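Local coordinates for type II secretion pathway related protein (Escherichia coli, PDB 3SOL) that is the pilotin of the type II secretion system and probably binds secretin subunits to guide them to the outer membrane, at residues A[17-22]-A[72-77]; A[34-39]-A[55-60]; A[68-71]-A[76-79]. One frame throughout, in Å; residues are numbered along the deposited sequence.

Contact 1 of 3, residues A[17-22]-A[72-77]; sequences TRYLKM and TPEYIK
Tyr19 meets Glu74 and Lys77 through its hydroxyl, and most of what is fixed in this contact is fixed around that one oxygen. Tyr19 OH donates to Glu74 OE1 over 2.6 Å. The carboxylate oxygen lies at the edge of the ring, in its plane, and accepts on its syn lone pair, with the ring and carboxylate planes 31° apart. From another direction Lys77 NZ donates to Tyr19 OH at 3.1 Å, so the hydroxyl gives one bond and takes one. The lysine also closes the triangle, its NZ forming a salt bridge with Glu74 OE2 at 2.7 Å, on the syn side but 26° out of the carboxylate plane. A bend at chi2 (-61°) turns the carboxylate of Glu74 back toward Tyr19 and Lys77, while Lys77 runs straight beyond CG and lays CD 3.8 Å from Tyr19 CZ. In this all-helical pilotin the three residues join helix 5-23 to the first turn of helix 74-84, close to the Cys24-Cys78 disulfide. Tyr19 and Lys77 are the buried, tightly set part: the Tyr19 side chain also touches Leu67 and Thr68, its ring meets that of Tyr64, and the ammonium has further hydrogen bonds to Leu67 O and Asp70 O, four acceptors that probably share its three N-H groups. A phenylalanine in place of Tyr19 would probably leave Glu74 OE1 without its short donor and Lys77 NZ with one acceptor fewer. The other side is looser. Glu74 sits at the margin, and Pro73, at the N-cap position, and Tyr75, in the first turn, are exposed.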
loop_
_atom_site.group_PDB
_atom_site.type_symbol
_atom_site.label_atom_id
_atom_site.label_comp_id
_atom_site.label_asym_id
_atom_site.label_seq_id
_atom_site.Cartn_x
_atom_site.Cartn_y
_atom_site.Cartn_z
ATOM N N THR A 17 -0.029 0.715 3.294
ATOM C CA THR A 17 -1.419 0.879 3.682
ATOM C C THR A 17 -1.829 -0.264 4.613
ATOM O O THR A 17 -2.514 -0.053 5.623
ATOM C CB THR A 17 -2.330 0.957 2.416
ATOM O OG1 THR A 17 -1.875 2.057 1.588
ATOM C CG2 THR A 17 -3.739 1.198 2.808
ATOM N N ARG A 18 -1.380 -1.482 4.302
ATOM C CA ARG A 18 -1.565 -2.624 5.223
ATOM C C ARG A 18 -0.892 -2.381 6.585
ATOM O O ARG A 18 -1.447 -2.678 7.654
ATOM C CB ARG A 18 -1.044 -3.892 4.598
ATOM C CG ARG A 18 -1.084 -5.094 5.489
ATOM C CD ARG A 18 -0.477 -6.270 4.714
ATOM N NE ARG A 18 -0.470 -7.496 5.488
ATOM C CZ ARG A 18 0.067 -8.647 5.081
ATOM N NH1 ARG A 18 0.672 -8.743 3.895
ATOM N NH2 ARG A 18 -0.016 -9.718 5.865
ATOM N N TYR A 19 0.302 -1.827 6.547
ATOM C CA TYR A 19 1.008 -1.485 7.781
ATOM C C TYR A 19 0.205 -0.481 8.616
ATOM O O TYR A 19 0.071 -0.653 9.813
ATOM C CB TYR A 19 2.412 -0.961 7.476
ATOM C CG TYR A 19 3.435 -1.333 8.534
ATOM C CD1 TYR A 19 4.267 -2.416 8.348
ATOM C CD2 TYR A 19 3.559 -0.611 9.715
ATOM C CE1 TYR A 19 5.208 -2.781 9.292
ATOM C CE2 TYR A 19 4.506 -0.983 10.697
ATOM C CZ TYR A 19 5.321 -2.068 10.458
ATOM O OH TYR A 19 6.277 -2.485 11.349
ATOM N N LEU A 20 -0.362 0.541 7.974
ATOM C CA LEU A 20 -1.181 1.522 8.683
ATOM C C LEU A 20 -2.390 0.889 9.347
ATOM O O LEU A 20 -2.720 1.206 10.503
ATOM C CB LEU A 20 -1.630 2.638 7.730
ATOM C CG LEU A 20 -0.569 3.663 7.368
ATOM C CD1 LEU A 20 -1.183 4.721 6.447
ATOM C CD2 LEU A 20 0.031 4.306 8.658
ATOM N N LYS A 21 -3.052 -0.009 8.624
ATOM C CA LYS A 21 -4.237 -0.669 9.132
ATOM C C LYS A 21 -3.935 -1.623 10.284
ATOM O O LYS A 21 -4.656 -1.666 11.261
ATOM C CB LYS A 21 -4.928 -1.435 8.006
ATOM C CG LYS A 21 -5.655 -0.546 7.041
ATOM C CD LYS A 21 -6.022 -1.297 5.750
ATOM C CE LYS A 21 -6.954 -2.440 5.969
ATOM N NZ LYS A 21 -7.203 -3.138 4.669
ATOM N N MET A 22 -2.863 -2.390 10.148
ATOM C CA MET A 22 -2.540 -3.447 11.092
ATOM C C MET A 22 -1.827 -2.891 12.341
ATOM O O MET A 22 -2.088 -3.341 13.454
ATOM C CB MET A 22 -1.651 -4.510 10.412
ATOM C CG MET A 22 -2.370 -5.348 9.356
ATOM S SD MET A 22 -3.369 -6.709 10.040
ATOM C CE MET A 22 -2.291 -7.326 11.254
ATOM N N THR A 72 13.607 0.700 12.593
ATOM C CA THR A 72 12.974 1.987 12.885
ATOM C C THR A 72 11.885 1.793 13.949
ATOM O O THR A 72 11.102 0.842 13.886
ATOM C CB THR A 72 12.351 2.607 11.627
ATOM O OG1 THR A 72 13.343 2.680 10.595
ATOM C CG2 THR A 72 11.782 3.983 11.908
ATOM N N PRO A 73 11.829 2.679 14.942
ATOM C CA PRO A 73 10.728 2.592 15.905
ATOM C C PRO A 73 9.373 2.536 15.240
ATOM O O PRO A 73 9.124 3.235 14.251
ATOM C CB PRO A 73 10.890 3.869 16.734
ATOM C CG PRO A 73 12.345 4.102 16.712
ATOM C CD PRO A 73 12.809 3.708 15.329
ATOM N N GLU A 74 8.493 1.681 15.760
ATOM C CA GLU A 74 7.208 1.478 15.110
ATOM C C GLU A 74 6.414 2.791 14.993
ATOM O O GLU A 74 5.774 3.032 13.975
ATOM C CB GLU A 74 6.390 0.436 15.871
ATOM C CG GLU A 74 6.981 -0.954 15.877
ATOM C CD GLU A 74 7.110 -1.513 14.476
ATOM O OE1 GLU A 74 6.093 -1.488 13.770
ATOM O OE2 GLU A 74 8.229 -1.940 14.107
ATOM N N TYR A 75 6.454 3.645 16.015
ATOM C CA TYR A 75 5.657 4.870 15.971
ATOM C C TYR A 75 6.157 5.787 14.840
ATOM O O TYR A 75 5.355 6.511 14.243
ATOM C CB TYR A 75 5.607 5.601 17.323
ATOM C CG TYR A 75 6.763 6.533 17.593
ATOM C CD1 TYR A 75 6.670 7.905 17.283
ATOM C CD2 TYR A 75 7.933 6.074 18.159
ATOM C CE1 TYR A 75 7.733 8.782 17.508
ATOM C CE2 TYR A 75 9.023 6.958 18.394
ATOM C CZ TYR A 75 8.900 8.309 18.052
ATOM O OH TYR A 75 9.946 9.159 18.297
ATOM N N ILE A 76 7.458 5.750 14.536
ATOM C CA ILE A 76 8.002 6.572 13.443
ATOM C C ILE A 76 7.559 6.030 12.096
ATOM O O ILE A 76 7.223 6.801 11.178
ATOM C CB ILE A 76 9.549 6.679 13.543
ATOM C CG1 ILE A 76 9.878 7.567 14.735
ATOM C CG2 ILE A 76 10.185 7.290 12.252
ATOM C CD1 ILE A 76 11.352 7.623 15.128
ATOM N N LYS A 77 7.513 4.698 11.976
ATOM C CA LYS A 77 6.952 4.063 10.766
ATOM C C LYS A 77 5.544 4.578 10.520
ATOM O O LYS A 77 5.208 4.979 9.390
ATOM C CB LYS A 77 6.902 2.540 10.892
ATOM C CG LYS A 77 8.262 1.868 10.993
ATOM C CD LYS A 77 8.125 0.359 11.095
ATOM C CE LYS A 77 9.459 -0.318 11.295
ATOM N NZ LYS A 77 9.312 -1.784 11.610
#

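Contact 2 of 3, residues A[34-39]-A[55-60]; sequences SILNVA and DIRKHS
Leu36 reaches from helix 32-45 to Ile56 and Arg57 of helix 53-69, and its course from CB outward accounts for most of the contact. CB points at the other helix but stays behind the contact layer, serving as the stem of the side chain. CG stands opposite the carbonyl carbon (chi1 -73°), and the two methyls then fork over neighbouring residues. CD2 takes the inner place: it lies 3.7 Å from Ile56 CG2 and 4.1 Å from Ile56 CB, and comes as near to the backbone, 4.1 Å from Arg57 N. CD1 turns instead to the aliphatic root of the arginine, at 3.9 Å from Arg57 CB and 4.0 Å from Arg57 CG. The charged end does not join in, since the arginine chain bends at chi3 (67°) and its guanidinium leads away from the leucine. The leucine and isoleucine side chains run antiparallel alongside each other, and CD2 of Leu36 meets CG2 of Ile56. The other arm of the isoleucine ends in CD1, which approaches Ala39 CB at 4.3 Å, one turn further along helix 32-45. The small alanine methyl thus extends the apolar patch, and Met10 of helix 5-23 lies against it as well. All of these touches are van der Waals contacts, and Leu36, Ala39 and Ile56 are buried, with Arg57 at the margin. The two short axes pass 10.8 Å apart with their directions 120° from each other. Helix 32-45 is thereby packed steeply on helix 53-69, the next helix in the chain, in the apolar core of the all-helical PulS_OutS pilotin domain.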
loop_
_atom_site.group_PDB
_atom_site.type_symbol
_atom_site.label_atom_id
_atom_site.label_comp_id
_atom_site.label_asym_id
_atom_site.label_seq_id
_atom_site.Cartn_x
_atom_site.Cartn_y
_atom_site.Cartn_z
ATOM N N SER A 34 -10.586 -3.864 -1.500
ATOM C CA SER A 34 -10.846 -2.508 -1.979
ATOM C C SER A 34 -9.556 -1.790 -2.373
ATOM O O SER A 34 -9.490 -1.147 -3.420
ATOM C CB SER A 34 -11.596 -1.701 -0.927
ATOM O OG SER A 34 -12.918 -2.201 -0.814
ATOM N N ILE A 35 -8.533 -1.931 -1.540
ATOM C CA ILE A 35 -7.227 -1.298 -1.786
ATOM C C ILE A 35 -6.622 -1.817 -3.088
ATOM O O ILE A 35 -6.140 -1.045 -3.928
ATOM C CB ILE A 35 -6.246 -1.555 -0.600
ATOM C CG1 ILE A 35 -6.760 -0.844 0.665
ATOM C CG2 ILE A 35 -4.822 -1.102 -0.952
ATOM C CD1 ILE A 35 -6.123 -1.338 1.979
ATOM N N LEU A 36 -6.683 -3.126 -3.276
ATOM C CA LEU A 36 -6.170 -3.735 -4.515
ATOM C C LEU A 36 -6.956 -3.292 -5.752
ATOM O O LEU A 36 -6.357 -3.038 -6.809
ATOM C CB LEU A 36 -6.124 -5.262 -4.377
ATOM C CG LEU A 36 -5.012 -5.772 -3.459
ATOM C CD1 LEU A 36 -5.186 -7.249 -3.150
ATOM C CD2 LEU A 36 -3.645 -5.523 -4.113
ATOM N N ASN A 37 -8.283 -3.184 -5.624
ATOM C CA ASN A 37 -9.141 -2.692 -6.717
ATOM C C ASN A 37 -8.744 -1.285 -7.126
ATOM O O ASN A 37 -8.699 -0.967 -8.310
ATOM C CB ASN A 37 -10.623 -2.648 -6.314
ATOM C CG ASN A 37 -11.253 -4.031 -6.165
ATOM O OD1 ASN A 37 -10.692 -5.040 -6.596
ATOM N ND2 ASN A 37 -12.434 -4.078 -5.534
ATOM N N VAL A 38 -8.491 -0.446 -6.129
ATOM C CA VAL A 38 -8.108 0.938 -6.352
ATOM C C VAL A 38 -6.705 1.024 -6.964
ATOM O O VAL A 38 -6.471 1.821 -7.873
ATOM C CB VAL A 38 -8.195 1.749 -5.048
ATOM C CG1 VAL A 38 -7.594 3.143 -5.230
ATOM C CG2 VAL A 38 -9.649 1.844 -4.586
ATOM N N ALA A 39 -5.787 0.186 -6.492
ATOM C CA ALA A 39 -4.456 0.080 -7.104
ATOM C C ALA A 39 -4.538 -0.370 -8.565
ATOM O O ALA A 39 -3.791 0.123 -9.408
ATOM C CB ALA A 39 -3.571 -0.875 -6.303
ATOM N N ASP A 55 -0.204 -9.934 -8.653
ATOM C CA ASP A 55 1.200 -9.485 -8.673
ATOM C C ASP A 55 1.433 -8.458 -7.565
ATOM O O ASP A 55 2.384 -8.576 -6.776
ATOM C CB ASP A 55 1.580 -8.851 -10.030
ATOM C CG ASP A 55 1.835 -9.883 -11.133
ATOM O OD1 ASP A 55 1.608 -11.097 -10.911
ATOM O OD2 ASP A 55 2.257 -9.466 -12.241
ATOM N N ILE A 56 0.557 -7.455 -7.511
ATOM C CA ILE A 56 0.657 -6.381 -6.498
ATOM C C ILE A 56 0.544 -6.959 -5.090
ATOM O O ILE A 56 1.314 -6.581 -4.195
ATOM C CB ILE A 56 -0.431 -5.276 -6.707
ATOM C CG1 ILE A 56 -0.204 -4.527 -8.032
ATOM C CG2 ILE A 56 -0.449 -4.288 -5.523
ATOM C CD1 ILE A 56 -1.451 -3.844 -8.598
ATOM N N ARG A 57 -0.412 -7.872 -4.900
ATOM C CA ARG A 57 -0.648 -8.502 -3.597
ATOM C C ARG A 57 0.566 -9.325 -3.141
ATOM O O ARG A 57 1.013 -9.177 -1.998
ATOM C CB ARG A 57 -1.909 -9.380 -3.633
ATOM C CG ARG A 57 -2.347 -9.922 -2.262
ATOM C CD ARG A 57 -3.236 -11.166 -2.387
ATOM N NE ARG A 57 -2.490 -12.309 -2.931
ATOM C CZ ARG A 57 -2.826 -13.032 -4.004
ATOM N NH1 ARG A 57 -3.938 -12.787 -4.701
ATOM N NH2 ARG A 57 -2.040 -14.038 -4.382
ATOM N N LYS A 58 1.114 -10.163 -4.024
ATOM C CA LYS A 58 2.232 -11.048 -3.656
ATOM C C LYS A 58 3.487 -10.263 -3.268
ATOM O O LYS A 58 4.114 -10.530 -2.227
ATOM C CB LYS A 58 2.542 -12.032 -4.789
ATOM C CG LYS A 58 1.501 -13.142 -4.920
ATOM C CD LYS A 58 1.720 -14.004 -6.157
ATOM C CE LYS A 58 0.487 -14.863 -6.455
ATOM N NZ LYS A 58 0.680 -15.831 -7.589
ATOM N N HIS A 59 3.833 -9.269 -4.081
ATOM C CA HIS A 59 4.989 -8.423 -3.792
ATOM C C HIS A 59 4.760 -7.603 -2.518
ATOM O O HIS A 59 5.678 -7.418 -1.729
ATOM C CB HIS A 59 5.306 -7.481 -4.959
ATOM C CG HIS A 59 6.703 -6.927 -4.929
ATOM N ND1 HIS A 59 7.823 -7.735 -4.933
ATOM C CD2 HIS A 59 7.163 -5.653 -4.919
ATOM C CE1 HIS A 59 8.910 -6.984 -4.907
ATOM N NE2 HIS A 59 8.540 -5.717 -4.901
ATOM N N SER A 60 3.542 -7.106 -2.343
ATOM C CA SER A 60 3.197 -6.323 -1.162
ATOM C C SER A 60 3.410 -7.149 0.110
ATOM O O SER A 60 3.900 -6.619 1.120
ATOM C CB SER A 60 1.755 -5.813 -1.245
ATOM O OG SER A 60 1.407 -5.088 -0.073
#

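Contact 3 of 3, residues A[68-71]-A[76-79]; sequences TRDS and IKCR
Lys77 and Asp70 form a side-chain to main-chain contact across a short helix-loop-helix connection, where helix 53-69 ends and the chain turns into helix 74-84. Asp70 is the first residue to leave helical geometry, and its backbone is extended enough to present its carbonyl to the lysine coming back from the next helix. Lys77 NZ donates to Asp70 O at 2.8 Å. The nitrogen approaches at 137° to the C=O bond and stands 24° off the carbonyl plane. Lys77 CE, bonded to that nitrogen, is carried along to 3.3 Å from the same Asp70 O. Leu67 O, from the last turn of helix 53-69, accepts from the same ammonium, and Glu74 supplies a full negative charge besides. A positive group among the carbonyl oxygens at the C-terminal end of a helix is likely to be favoured by the helix dipole. The carboxylate of Asp70 is a different matter. With CG opposite the backbone N (chi1 -178°), it runs past the lysine in the contrary direction, and its hydrogen bond goes to Thr72 OG1 within the loop. Asp70 CB lies 4.0 Å from Lys77 CE, and with Asp70 OD1 4.7 Å from Lys77 NZ the opposite charges may add a weak attraction without pairing. Next to Lys77, Cys78 carries the disulfide to Cys24, just beyond helix 5-23, so that a covalent link follows directly on the polar one along helix 74-84. The carbonyl oxygen of Thr68, though 3.5 Å from Lys77 NZ, is met at too poor an angle to count as a hydrogen bond.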
loop_
_atom_site.group_PDB
_atom_site.type_symbol
_atom_site.label_atom_id
_atom_site.label_comp_id
_atom_site.label_asym_id
_atom_site.label_seq_id
_atom_site.Cartn_x
_atom_site.Cartn_y
_atom_site.Cartn_z
ATOM N N THR A 68 8.088 -4.940 8.655
ATOM C CA THR A 68 7.952 -5.337 10.064
ATOM C C THR A 68 9.322 -5.556 10.720
ATOM O O THR A 68 9.504 -5.230 11.888
ATOM C CB THR A 68 7.056 -6.586 10.276
ATOM O OG1 THR A 68 7.689 -7.762 9.738
ATOM C CG2 THR A 68 5.709 -6.383 9.613
ATOM N N ARG A 69 10.283 -6.070 9.958
ATOM C CA ARG A 69 11.616 -6.359 10.468
ATOM C C ARG A 69 12.524 -5.143 10.586
ATOM O O ARG A 69 13.526 -5.206 11.282
ATOM C CB ARG A 69 12.319 -7.345 9.554
ATOM C CG ARG A 69 11.709 -8.696 9.471
ATOM C CD ARG A 69 12.484 -9.481 8.434
ATOM N NE ARG A 69 11.918 -10.793 8.197
ATOM C CZ ARG A 69 12.092 -11.849 8.986
ATOM N NH1 ARG A 69 12.829 -11.767 10.096
ATOM N NH2 ARG A 69 11.525 -13.003 8.656
ATOM N N ASP A 70 12.203 -4.058 9.885
ATOM C CA ASP A 70 13.013 -2.827 9.926
ATOM C C ASP A 70 13.062 -2.321 11.369
ATOM O O ASP A 70 12.039 -2.303 12.041
ATOM C CB ASP A 70 12.382 -1.791 8.990
ATOM C CG ASP A 70 13.160 -0.509 8.909
ATOM O OD1 ASP A 70 13.142 0.263 9.885
ATOM O OD2 ASP A 70 13.772 -0.263 7.848
ATOM N N SER A 71 14.255 -1.933 11.835
ATOM C CA SER A 71 14.466 -1.529 13.233
ATOM C C SER A 71 14.061 -0.079 13.573
ATOM O O SER A 71 14.156 0.324 14.732
ATOM C CB SER A 71 15.934 -1.733 13.628
ATOM O OG SER A 71 16.737 -0.789 12.950
ATOM N N ILE A 76 7.458 5.750 14.536
ATOM C CA ILE A 76 8.002 6.572 13.443
ATOM C C ILE A 76 7.559 6.030 12.096
ATOM O O ILE A 76 7.223 6.801 11.178
ATOM C CB ILE A 76 9.549 6.679 13.543
ATOM C CG1 ILE A 76 9.878 7.567 14.735
ATOM C CG2 ILE A 76 10.185 7.290 12.252
ATOM C CD1 ILE A 76 11.352 7.623 15.128
ATOM N N LYS A 77 7.513 4.698 11.976
ATOM C CA LYS A 77 6.952 4.063 10.766
ATOM C C LYS A 77 5.544 4.578 10.520
ATOM O O LYS A 77 5.208 4.979 9.390
ATOM C CB LYS A 77 6.902 2.540 10.892
ATOM C CG LYS A 77 8.262 1.868 10.993
ATOM C CD LYS A 77 8.125 0.359 11.095
ATOM C CE LYS A 77 9.459 -0.318 11.295
ATOM N NZ LYS A 77 9.312 -1.784 11.610
ATOM N N CYS A 78 4.725 4.547 11.574
ATOM C CA CYS A 78 3.343 5.043 11.493
ATOM C C CYS A 78 3.297 6.503 11.044
ATOM O O CYS A 78 2.523 6.865 10.147
ATOM C CB CYS A 78 2.635 4.887 12.823
ATOM S SG CYS A 78 2.376 3.168 13.338
ATOM N N ARG A 79 4.148 7.333 11.644
ATOM C CA ARG A 79 4.135 8.766 11.308
ATOM C C ARG A 79 4.587 9.024 9.868
ATOM O O ARG A 79 4.025 9.874 9.186
ATOM C CB ARG A 79 4.980 9.561 12.312
ATOM C CG ARG A 79 4.296 9.610 13.656
ATOM C CD ARG A 79 5.026 10.375 14.713
ATOM N NE ARG A 79 4.122 10.448 15.863
ATOM C CZ ARG A 79 3.236 11.410 16.102
ATOM N NH1 ARG A 79 3.145 12.493 15.335
ATOM N NH2 ARG A 79 2.443 11.283 17.158
#

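In the fold
The three contacts illustrate how chemistry follows position in a small helical domain. Contact 2 is apolar and buried, its centre about 7 Å from the centre of the chain, whereas contacts 1 and 3 lie on the opposite side of that centre and are polar. Contact 1 is nonetheless buried, while contact 3 is only partly so and lies toward the surface. Those two are almost one site: their centres are about 5 Å apart, and they share Lys77 on helix 74-84, contact 1 joining it to helix 5-23 and contact 3 to the end of helix 53-69. Helix 53-69 also serves contact 2, while Thr17 and Lys21 of helix 5-23 touch Ile35, bringing the first two contacts together.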